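Local atomic coordinates of adenylate kinase (Schistosoma mansoni, PDB entry 3UMF), a protein that catalyses the reversible, magnesium-dependent transfer of a phosphate group from ATP to AMP, giving two molecules of ADP. Residues 144-149 with 169-174; 114-119 with 124-129; 50-55 with 206-211. All coordinates share one frame; numbering follows the deposited sequence.

Contact 1 (144-149 with 169-174)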
loop_
_atom_site.group_PDB
_atom_site.type_symbol
_atom_site.label_atom_id
_atom_site.label_comp_id
_atom_site.label_asym_id
_atom_site.label_seq_id
_atom_site.Cartn_x
_atom_site.Cartn_y
_atom_site.Cartn_z
ATOM N N GLU A 144 11.936 0.423 -18.056
ATOM C CA GLU A 144 13.376 0.503 -18.287
ATOM C C GLU A 144 14.170 0.575 -16.979
ATOM O O GLU A 144 15.207 -0.076 -16.831
ATOM C CB GLU A 144 13.705 1.724 -19.155
ATOM C CG GLU A 144 12.882 1.837 -20.440
ATOM C CD GLU A 144 11.624 2.682 -20.280
ATOM O OE1 GLU A 144 11.683 3.902 -20.554
ATOM O OE2 GLU A 144 10.570 2.130 -19.891
ATOM N N VAL A 145 13.684 1.382 -16.040
ATOM C CA VAL A 145 14.309 1.502 -14.723
ATOM C C VAL A 145 14.211 0.191 -13.940
ATOM O O VAL A 145 15.185 -0.247 -13.329
ATOM C CB VAL A 145 13.681 2.652 -13.906
ATOM C CG1 VAL A 145 14.023 2.523 -12.432
ATOM C CG2 VAL A 145 14.140 4.003 -14.452
ATOM N N MET A 146 13.034 -0.428 -13.957
ATOM C CA MET A 146 12.840 -1.723 -13.311
ATOM C C MET A 146 13.814 -2.777 -13.843
ATOM O O MET A 146 14.427 -3.510 -13.066
ATOM C CB MET A 146 11.390 -2.194 -13.477
ATOM C CG MET A 146 11.087 -3.586 -12.924
ATOM S SD MET A 146 11.502 -4.951 -14.038
ATOM C CE MET A 146 10.404 -4.651 -15.426
ATOM N N ARG A 147 13.946 -2.851 -15.166
ATOM C CA ARG A 147 14.855 -3.802 -15.812
ATOM C C ARG A 147 16.311 -3.591 -15.395
ATOM O O ARG A 147 17.035 -4.549 -15.118
ATOM C CB ARG A 147 14.753 -3.689 -17.343
ATOM C CG ARG A 147 13.442 -4.171 -17.961
ATOM C CD ARG A 147 13.453 -3.941 -19.471
ATOM N NE ARG A 147 12.226 -4.379 -20.134
ATOM C CZ ARG A 147 12.089 -5.543 -20.761
ATOM N NH1 ARG A 147 13.105 -6.393 -20.810
ATOM N NH2 ARG A 147 10.938 -5.858 -21.341
ATOM N N LYS A 148 16.739 -2.332 -15.365
ATOM C CA LYS A 148 18.113 -1.990 -15.011
ATOM C C LYS A 148 18.362 -2.301 -13.539
ATOM O O LYS A 148 19.492 -2.551 -13.118
ATOM C CB LYS A 148 18.365 -0.504 -15.293
ATOM C CG LYS A 148 19.817 -0.067 -15.204
ATOM C CD LYS A 148 20.119 0.609 -13.874
ATOM N N ARG A 149 17.284 -2.299 -12.764
ATOM C CA ARG A 149 17.365 -2.498 -11.328
ATOM C C ARG A 149 17.329 -3.983 -10.938
ATOM O O ARG A 149 18.118 -4.423 -10.100
ATOM C CB ARG A 149 16.226 -1.724 -10.648
ATOM C CG ARG A 149 16.479 -1.332 -9.209
ATOM C CD ARG A 149 15.502 -0.256 -8.753
ATOM N NE ARG A 149 16.082 1.085 -8.816
ATOM C CZ ARG A 149 15.402 2.203 -8.580
ATOM N NH1 ARG A 149 14.112 2.144 -8.274
ATOM N NH2 ARG A 149 16.008 3.380 -8.655
ATOM N N LYS A 169 6.308 -9.148 -17.015
ATOM C CA LYS A 169 4.854 -9.304 -17.080
ATOM C C LYS A 169 4.165 -8.892 -15.781
ATOM O O LYS A 169 3.065 -8.338 -15.800
ATOM C CB LYS A 169 4.476 -10.749 -17.419
ATOM C CG LYS A 169 4.931 -11.211 -18.789
ATOM C CD LYS A 169 4.561 -10.206 -19.865
ATOM C CE LYS A 169 4.829 -10.781 -21.246
ATOM N NZ LYS A 169 5.327 -9.740 -22.181
ATOM N N ARG A 170 4.803 -9.173 -14.651
ATOM C CA ARG A 170 4.242 -8.778 -13.362
ATOM C C ARG A 170 4.227 -7.255 -13.240
ATOM O O ARG A 170 3.287 -6.676 -12.692
ATOM C CB ARG A 170 5.028 -9.403 -12.209
ATOM C CG ARG A 170 4.416 -9.153 -10.836
ATOM C CD ARG A 170 5.255 -9.789 -9.740
ATOM N NE ARG A 170 5.347 -11.237 -9.901
ATOM C CZ ARG A 170 6.159 -12.017 -9.197
ATOM N NH1 ARG A 170 6.955 -11.490 -8.279
ATOM N NH2 ARG A 170 6.178 -13.324 -9.414
ATOM N N PHE A 171 5.271 -6.619 -13.762
ATOM C CA PHE A 171 5.354 -5.164 -13.819
ATOM C C PHE A 171 4.223 -4.579 -14.669
ATOM O O PHE A 171 3.547 -3.638 -14.258
ATOM C CB PHE A 171 6.715 -4.732 -14.387
ATOM C CG PHE A 171 6.846 -3.248 -14.592
ATOM C CD1 PHE A 171 7.372 -2.443 -13.594
ATOM C CD2 PHE A 171 6.442 -2.654 -15.780
ATOM C CE1 PHE A 171 7.493 -1.074 -13.778
ATOM C CE2 PHE A 171 6.553 -1.285 -15.965
ATOM C CZ PHE A 171 7.083 -0.496 -14.961
ATOM N N ARG A 172 4.034 -5.136 -15.860
ATOM C CA ARG A 172 3.032 -4.634 -16.791
ATOM C C ARG A 172 1.625 -4.913 -16.283
ATOM O O ARG A 172 0.725 -4.088 -16.451
ATOM C CB ARG A 172 3.230 -5.242 -18.178
ATOM C CG ARG A 172 4.550 -4.867 -18.836
ATOM C CD ARG A 172 4.667 -5.488 -20.222
ATOM N NE ARG A 172 5.935 -5.139 -20.866
ATOM C CZ ARG A 172 6.364 -5.663 -22.009
ATOM N NH1 ARG A 172 5.629 -6.566 -22.646
ATOM N NH2 ARG A 172 7.529 -5.282 -22.513
ATOM N N THR A 173 1.435 -6.078 -15.666
ATOM C CA THR A 173 0.154 -6.412 -15.051
ATOM C C THR A 173 -0.184 -5.423 -13.934
ATOM O O THR A 173 -1.302 -4.921 -13.863
ATOM C CB THR A 173 0.133 -7.859 -14.499
ATOM O OG1 THR A 173 0.113 -8.784 -15.592
ATOM C CG2 THR A 173 -1.099 -8.087 -13.639
ATOM N N PHE A 174 0.792 -5.129 -13.080
ATOM C CA PHE A 174 0.581 -4.179 -11.989
ATOM C C PHE A 174 0.298 -2.768 -12.511
ATOM O O PHE A 174 -0.593 -2.085 -12.012
ATOM C CB PHE A 174 1.782 -4.162 -11.034
ATOM C CG PHE A 174 1.645 -3.177 -9.907
ATOM C CD1 PHE A 174 1.049 -3.550 -8.713
ATOM C CD2 PHE A 174 2.100 -1.874 -10.043
ATOM C CE1 PHE A 174 0.912 -2.638 -7.674
ATOM C CE2 PHE A 174 1.966 -0.962 -9.010
ATOM C CZ PHE A 174 1.372 -1.343 -7.824
#
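Met146 lays its side chain against Phe171, and this pair forms the apolar half of a small interface between two helices. Followed outward from the backbone, Met146 begins with CB lying 4.0 Å from Phe171 CD1, with CE1 of the same ring almost as close. CG comes next and stays beside the same part of the ring, 3.9 Å from Phe171 CD1. The thioether is then turned twice: CG stands anti to the backbone N, but bends at chi2 (-83°) and chi3 (-63°) fold the chain back. The terminal methyl therefore ends at the root of the phenylalanine, with Met146 CE 3.8 Å from Phe171 CB and scarcely farther from CG. The two side chains thus slide past each other in opposite directions, the base of each beside the outer part of the other, and the methyl meets the ring obliquely.

Beside this pair run two extended arginines. Arg147 NH2 and Arg172 NH2 lie 3.7 Å apart, the latter at the edge of the Arg147 guanidinium and near its plane, while the two planes are turned by 53°. Glu143 forms salt bridges to both, one carboxylate oxygen to each, which probably makes the closeness of like charges tolerable. The shared acid should offset much of the charge.

Met146 is also covered by Ile167 and Val168, about one turn earlier on the partner helix. Phe171 in turn reaches Val141, in the turn that follows strand 135-140. Helix 143-150 leaves this turn and packs on helix 161-177, so the contact lies at the periphery of the fold, beyond the end of strand 135-140, which neighbours the edge strand 191-195 in the parallel sheet.

Contact 2 (114-119 with 124-129)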
loop_
_atom_site.group_PDB
_atom_site.type_symbol
_atom_site.label_atom_id
_atom_site.label_comp_id
_atom_site.label_asym_id
_atom_site.label_seq_id
_atom_site.Cartn_x
_atom_site.Cartn_y
_atom_site.Cartn_z
ATOM N N ASP A 114 0.297 -0.271 3.285
ATOM C CA ASP A 114 1.267 -0.733 2.301
ATOM C C ASP A 114 0.601 -1.566 1.208
ATOM O O ASP A 114 -0.029 -2.587 1.489
ATOM C CB ASP A 114 2.363 -1.546 3.005
ATOM C CG ASP A 114 3.613 -1.713 2.158
ATOM O OD1 ASP A 114 3.486 -1.984 0.947
ATOM O OD2 ASP A 114 4.727 -1.576 2.707
ATOM N N GLY A 115 0.739 -1.118 -0.038
ATOM C CA GLY A 115 0.224 -1.851 -1.184
ATOM C C GLY A 115 -1.294 -1.874 -1.259
ATOM O O GLY A 115 -1.887 -2.882 -1.647
ATOM N N TYR A 116 -1.921 -0.760 -0.891
ATOM C CA TYR A 116 -3.377 -0.640 -0.899
ATOM C C TYR A 116 -3.757 0.803 -1.213
ATOM O O TYR A 116 -3.090 1.724 -0.752
ATOM C CB TYR A 116 -3.939 -1.049 0.469
ATOM C CG TYR A 116 -5.442 -1.244 0.517
ATOM C CD1 TYR A 116 -6.003 -2.510 0.393
ATOM C CD2 TYR A 116 -6.300 -0.165 0.704
ATOM C CE1 TYR A 116 -7.377 -2.694 0.441
ATOM C CE2 TYR A 116 -7.675 -0.341 0.752
ATOM C CZ TYR A 116 -8.206 -1.608 0.622
ATOM O OH TYR A 116 -9.573 -1.786 0.669
ATOM N N PRO A 117 -4.818 1.008 -2.016
ATOM C CA PRO A 117 -5.608 -0.014 -2.707
ATOM C C PRO A 117 -5.013 -0.348 -4.071
ATOM O O PRO A 117 -4.464 0.527 -4.735
ATOM C CB PRO A 117 -6.953 0.683 -2.902
ATOM C CG PRO A 117 -6.582 2.112 -3.109
ATOM C CD PRO A 117 -5.361 2.359 -2.248
ATOM N N ARG A 118 -5.134 -1.603 -4.489
ATOM C CA ARG A 118 -4.631 -2.010 -5.795
ATOM C C ARG A 118 -5.694 -1.813 -6.874
ATOM O O ARG A 118 -5.377 -1.733 -8.061
ATOM C CB ARG A 118 -4.159 -3.465 -5.758
ATOM C CG ARG A 118 -2.995 -3.715 -4.803
ATOM C CD ARG A 118 -2.628 -5.193 -4.732
ATOM N NE ARG A 118 -2.133 -5.707 -6.007
ATOM C CZ ARG A 118 -0.849 -5.749 -6.352
ATOM N NH1 ARG A 118 0.082 -5.306 -5.518
ATOM N NH2 ARG A 118 -0.493 -6.236 -7.533
ATOM N N GLU A 119 -6.954 -1.734 -6.455
ATOM C CA GLU A 119 -8.068 -1.553 -7.382
ATOM C C GLU A 119 -9.039 -0.483 -6.878
ATOM O O GLU A 119 -9.061 -0.163 -5.687
ATOM C CB GLU A 119 -8.788 -2.885 -7.629
ATOM C CG GLU A 119 -7.894 -3.962 -8.243
ATOM C CD GLU A 119 -8.591 -5.300 -8.412
ATOM O OE1 GLU A 119 -9.715 -5.325 -8.956
ATOM O OE2 GLU A 119 -8.006 -6.328 -8.010
ATOM N N ILE A 124 -12.523 3.200 -2.859
ATOM C CA ILE A 124 -13.803 3.844 -2.582
ATOM C C ILE A 124 -14.500 3.240 -1.359
ATOM O O ILE A 124 -14.972 3.972 -0.487
ATOM C CB ILE A 124 -14.735 3.797 -3.817
ATOM C CG1 ILE A 124 -14.174 4.691 -4.930
ATOM C CG2 ILE A 124 -16.144 4.238 -3.451
ATOM C CD1 ILE A 124 -14.821 4.470 -6.279
ATOM N N LYS A 125 -14.555 1.912 -1.290
ATOM C CA LYS A 125 -15.178 1.243 -0.148
ATOM C C LYS A 125 -14.446 1.528 1.162
ATOM O O LYS A 125 -15.074 1.610 2.213
ATOM C CB LYS A 125 -15.275 -0.267 -0.380
ATOM C CG LYS A 125 -16.197 -0.669 -1.516
ATOM C CD LYS A 125 -16.305 -2.180 -1.618
ATOM C CE LYS A 125 -16.642 -2.617 -3.033
ATOM N NZ LYS A 125 -16.629 -4.100 -3.170
ATOM N N PHE A 126 -13.125 1.671 1.098
ATOM C CA PHE A 126 -12.343 1.995 2.288
ATOM C C PHE A 126 -12.753 3.355 2.820
ATOM O O PHE A 126 -13.023 3.515 4.009
ATOM C CB PHE A 126 -10.840 1.993 1.984
ATOM C CG PHE A 126 -9.977 2.327 3.176
ATOM C CD1 PHE A 126 -9.699 3.645 3.509
ATOM C CD2 PHE A 126 -9.444 1.320 3.962
ATOM C CE1 PHE A 126 -8.911 3.951 4.608
ATOM C CE2 PHE A 126 -8.653 1.620 5.060
ATOM C CZ PHE A 126 -8.387 2.936 5.381
ATOM N N GLU A 127 -12.794 4.338 1.929
ATOM C CA GLU A 127 -13.132 5.701 2.313
ATOM C C GLU A 127 -14.575 5.809 2.808
ATOM O O GLU A 127 -14.890 6.677 3.618
ATOM C CB GLU A 127 -12.874 6.664 1.152
ATOM C CG GLU A 127 -11.431 6.651 0.672
ATOM C CD GLU A 127 -11.171 7.645 -0.439
ATOM O OE1 GLU A 127 -11.591 7.380 -1.586
ATOM O OE2 GLU A 127 -10.543 8.689 -0.168
ATOM N N LYS A 128 -15.442 4.919 2.335
ATOM C CA LYS A 128 -16.830 4.893 2.789
ATOM C C LYS A 128 -16.947 4.236 4.160
ATOM O O LYS A 128 -17.469 4.827 5.103
ATOM C CB LYS A 128 -17.719 4.147 1.786
ATOM C CG LYS A 128 -19.171 3.992 2.237
ATOM C CD LYS A 128 -19.974 3.057 1.327
ATOM C CE LYS A 128 -19.942 1.616 1.823
ATOM N NZ LYS A 128 -19.253 0.704 0.867
ATOM N N GLU A 129 -16.440 3.010 4.257
ATOM C CA GLU A 129 -16.589 2.185 5.451
ATOM C C GLU A 129 -15.657 2.591 6.593
ATOM O O GLU A 129 -15.958 2.344 7.758
ATOM C CB GLU A 129 -16.347 0.714 5.100
ATOM C CG GLU A 129 -17.266 0.160 4.023
ATOM C CD GLU A 129 -18.477 -0.541 4.596
ATOM O OE1 GLU A 129 -19.248 0.107 5.334
ATOM O OE2 GLU A 129 -18.657 -1.744 4.310
#
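Lys125 O, at the residue just before the Phe126 that packs on Tyr116, receives two backbone N-H groups: Glu129 N at 2.8 Å and, weakly, Lys128 N at 3.3 Å. This doubled acceptor belongs to the last turn of helix 120-129, and the turn carries Phe126 with its CB directed at the loop where Tyr116 lies. The contact itself is apolar packing. Tyr116 CE2 approaches Phe126 CD2 to 4.0 Å and Phe126 CB to 4.1 Å, so a corner of the tyrosine ring fits beside the base and one flank of the phenylalanine. The two rings meet obliquely, with centroids 6.0 Å apart and planes inclined by 58°.

In both residues CG is anti to the backbone N (chi1 -168° for Tyr116, 180° for Phe126), which carries each ring away from its own backbone toward the other segment. A face of the Tyr116 ring is covered by Pro117 CB, 3.7 Å above its plane and offset toward the rim, a packing that accompanies the cis peptide between the two residues.

The loop reads Asp-Gly-Tyr-Pro-Arg, and with Gln122 it matches the signature sequence of adenylate kinases. Gln122 OE1 accepts a hydrogen bond from Arg118 N and a weak one from Glu119 N, tying the loop to the first turn of the helix, for which Glu119 occupies the N-cap position. At the other end Asp114, closing strand 110-114, makes a salt bridge to Lys42, the lysine of the P-loop, and a hydrogen bond to His57. Leu90 and Leu94 of helix 90-104 pack on Tyr116, whereas Phe126 meets Phe33 of the central strand 30-35 edge-to-face.

Contact 3 (50-55 with 206-211); sequences VQKFHF and KVNHEL
Phe53 presents the edge of its ring to Asn208, and Lys52 crosses the amide obliquely from the neighbouring position, so a single asparagine meets two consecutive residues at the end of helix 42-53. Asn208 OD1 sits near the plane of the phenylalanine, 3.2 Å from Phe53 CE2, and the amide stands almost upright to the ring, with 83° between the planes. The oxygen is buried here without a polar partner in the model; a ring C-H edge is what it faces.

Asn208 has CG anti to the carbonyl carbon, beside the backbone N, which directs its amide at Phe53 and Lys52. Lys52 has CG anti to the backbone N (chi1 179°); its extended chain brings CD to 3.6 Å from Asn208 ND2, and a bend at chi4 turns only NZ. Phe53 takes the other course: its CG lies anti to the carbonyl carbon (chi1 -67°), and the ring comes to rest beneath the lysine, whose CG is 4.1 Å above the plane and over its centre. Phe53 CB in turn lies above the Phe55 ring, toward its margin.

On the outer flank of the partner helix, Glu210 OE2 takes a salt bridge from Lys206 NZ at 2.9 Å and a hydrogen bond from His209 ND1 at 3.2 Å. The two donors arrive from opposite faces of the carboxylate, which should limit its rotation; OE1 is engaged by Lys213.

Deeper in, Leu49 packs against Val207, Asn208 and Leu211, and the last of these also reaches Ile192 of strand 191-195. Helix 42-53, leaving the P-loop after strand 30-35, and the C-terminal helix 200-212 thus lie side by side over the parallel sheet, as in the alpha/beta/alpha core of P-loop nucleoside monophosphate kinases.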
loop_
_atom_site.group_PDB
_atom_site.type_symbol
_atom_site.label_atom_id
_atom_site.label_comp_id
_atom_site.label_asym_id
_atom_site.label_seq_id
_atom_site.Cartn_x
_atom_site.Cartn_y
_atom_site.Cartn_z
ATOM N N VAL A 50 8.168 5.091 8.651
ATOM C CA VAL A 50 7.743 4.644 9.973
ATOM C C VAL A 50 8.807 4.967 11.014
ATOM O O VAL A 50 8.492 5.353 12.138
ATOM C CB VAL A 50 7.437 3.129 9.981
ATOM C CG1 VAL A 50 7.231 2.621 11.400
ATOM C CG2 VAL A 50 6.215 2.836 9.128
ATOM N N GLN A 51 10.071 4.826 10.633
ATOM C CA GLN A 51 11.170 5.119 11.542
ATOM C C GLN A 51 11.243 6.611 11.874
ATOM O O GLN A 51 11.402 6.984 13.035
ATOM C CB GLN A 51 12.500 4.635 10.961
ATOM C CG GLN A 51 13.675 4.768 11.915
ATOM C CD GLN A 51 14.993 4.364 11.286
ATOM O OE1 GLN A 51 15.570 3.333 11.633
ATOM N NE2 GLN A 51 15.484 5.184 10.363
ATOM N N LYS A 52 11.113 7.460 10.859
ATOM C CA LYS A 52 11.193 8.904 11.063
ATOM C C LYS A 52 9.935 9.480 11.713
ATOM O O LYS A 52 10.025 10.280 12.643
ATOM C CB LYS A 52 11.466 9.627 9.732
ATOM C CG LYS A 52 11.554 11.153 9.846
ATOM C CD LYS A 52 11.670 11.814 8.476
ATOM C CE LYS A 52 11.859 13.324 8.585
ATOM N NZ LYS A 52 13.230 13.688 9.036
ATOM N N PHE A 53 8.764 9.073 11.231
ATOM C CA PHE A 53 7.515 9.704 11.659
ATOM C C PHE A 53 6.696 8.925 12.685
ATOM O O PHE A 53 5.701 9.443 13.193
ATOM C CB PHE A 53 6.631 10.008 10.446
ATOM C CG PHE A 53 7.183 11.062 9.535
ATOM C CD1 PHE A 53 7.146 12.401 9.893
ATOM C CD2 PHE A 53 7.727 10.715 8.311
ATOM C CE1 PHE A 53 7.655 13.375 9.045
ATOM C CE2 PHE A 53 8.234 11.681 7.462
ATOM C CZ PHE A 53 8.198 13.013 7.827
ATOM N N HIS A 54 7.099 7.688 12.967
ATOM C CA HIS A 54 6.398 6.830 13.927
ATOM C C HIS A 54 4.990 6.477 13.443
ATOM O O HIS A 54 4.079 6.261 14.247
ATOM C CB HIS A 54 6.357 7.478 15.317
ATOM C CG HIS A 54 7.657 8.105 15.726
ATOM N ND1 HIS A 54 8.880 7.564 15.393
ATOM C CD2 HIS A 54 7.919 9.230 16.428
ATOM C CE1 HIS A 54 9.842 8.328 15.880
ATOM N NE2 HIS A 54 9.289 9.344 16.512
ATOM N N PHE A 55 4.817 6.418 12.125
ATOM C CA PHE A 55 3.543 6.036 11.527
ATOM C C PHE A 55 3.160 4.621 11.940
ATOM O O PHE A 55 4.028 3.770 12.117
ATOM C CB PHE A 55 3.646 6.070 9.992
ATOM C CG PHE A 55 3.726 7.455 9.402
ATOM C CD1 PHE A 55 3.343 8.568 10.134
ATOM C CD2 PHE A 55 4.178 7.639 8.105
ATOM C CE1 PHE A 55 3.409 9.838 9.573
ATOM C CE2 PHE A 55 4.251 8.905 7.545
ATOM C CZ PHE A 55 3.868 10.004 8.280
ATOM N N LYS A 206 12.565 13.557 -1.158
ATOM C CA LYS A 206 11.468 14.064 -1.985
ATOM C C LYS A 206 10.101 13.717 -1.392
ATOM O O LYS A 206 9.200 14.557 -1.371
ATOM C CB LYS A 206 11.578 13.536 -3.418
ATOM C CG LYS A 206 10.512 14.071 -4.370
ATOM C CD LYS A 206 10.537 15.592 -4.445
ATOM C CE LYS A 206 9.623 16.107 -5.554
ATOM N NZ LYS A 206 9.524 17.594 -5.561
ATOM N N VAL A 207 9.954 12.485 -0.909
ATOM C CA VAL A 207 8.713 12.054 -0.271
ATOM C C VAL A 207 8.363 12.942 0.917
ATOM O O VAL A 207 7.218 13.368 1.071
ATOM C CB VAL A 207 8.793 10.583 0.206
ATOM C CG1 VAL A 207 7.607 10.243 1.089
ATOM C CG2 VAL A 207 8.853 9.645 -0.979
ATOM N N ASN A 208 9.355 13.228 1.753
ATOM C CA ASN A 208 9.139 14.078 2.920
ATOM C C ASN A 208 8.787 15.510 2.537
ATOM O O ASN A 208 8.017 16.169 3.231
ATOM C CB ASN A 208 10.360 14.055 3.844
ATOM C CG ASN A 208 10.583 12.693 4.471
ATOM O OD1 ASN A 208 9.664 11.877 4.553
ATOM N ND2 ASN A 208 11.804 12.442 4.923
ATOM N N HIS A 209 9.355 15.985 1.431
ATOM C CA HIS A 209 9.062 17.322 0.930
ATOM C C HIS A 209 7.612 17.413 0.463
ATOM O O HIS A 209 6.919 18.391 0.735
ATOM C CB HIS A 209 10.012 17.686 -0.216
ATOM C CG HIS A 209 9.805 19.065 -0.760
ATOM N ND1 HIS A 209 9.039 19.317 -1.878
ATOM C CD2 HIS A 209 10.262 20.268 -0.340
ATOM C CE1 HIS A 209 9.035 20.615 -2.123
ATOM N NE2 HIS A 209 9.769 21.214 -1.205
ATOM N N GLU A 210 7.153 16.376 -0.229
ATOM C CA GLU A 210 5.788 16.350 -0.741
ATOM C C GLU A 210 4.755 16.140 0.368
ATOM O O GLU A 210 3.685 16.746 0.342
ATOM C CB GLU A 210 5.649 15.289 -1.834
ATOM C CG GLU A 210 6.492 15.573 -3.065
ATOM C CD GLU A 210 6.180 16.924 -3.677
ATOM O OE1 GLU A 210 4.986 17.212 -3.905
ATOM O OE2 GLU A 210 7.123 17.706 -3.928
ATOM N N LEU A 211 5.081 15.296 1.346
ATOM C CA LEU A 211 4.183 15.035 2.473
ATOM C C LEU A 211 3.906 16.286 3.306
ATOM O O LEU A 211 2.877 16.378 3.977
ATOM C CB LEU A 211 4.742 13.928 3.368
ATOM C CG LEU A 211 4.509 12.492 2.897
ATOM C CD1 LEU A 211 5.234 11.512 3.811
ATOM C CD2 LEU A 211 3.018 12.184 2.848
#

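Overall arrangement
All three contacts are built around one five-stranded parallel sheet of order 2-3-1-4-5. Contact 3 spans most of the chain, joining the helix after the first strand to the C-terminal helix, and contacts 2 and 1 follow in series within the loop it closes. Contact 2 uses the segment after strand 110-114, contact 1 the helices after strand 135-140. Centres lie 21 to 26 Å apart, in separate regions of the fold. Only contacts 1 and 2 touch, where Phe174 CD1 packs 3.3 Å from Arg118 NH2. Contact 3 thus brings early and late parts of the core together; contact 2, whose Asp114 meets the P-loop lysine, adjoins the probable nucleotide site, and contact 1 joins two peripheral helices.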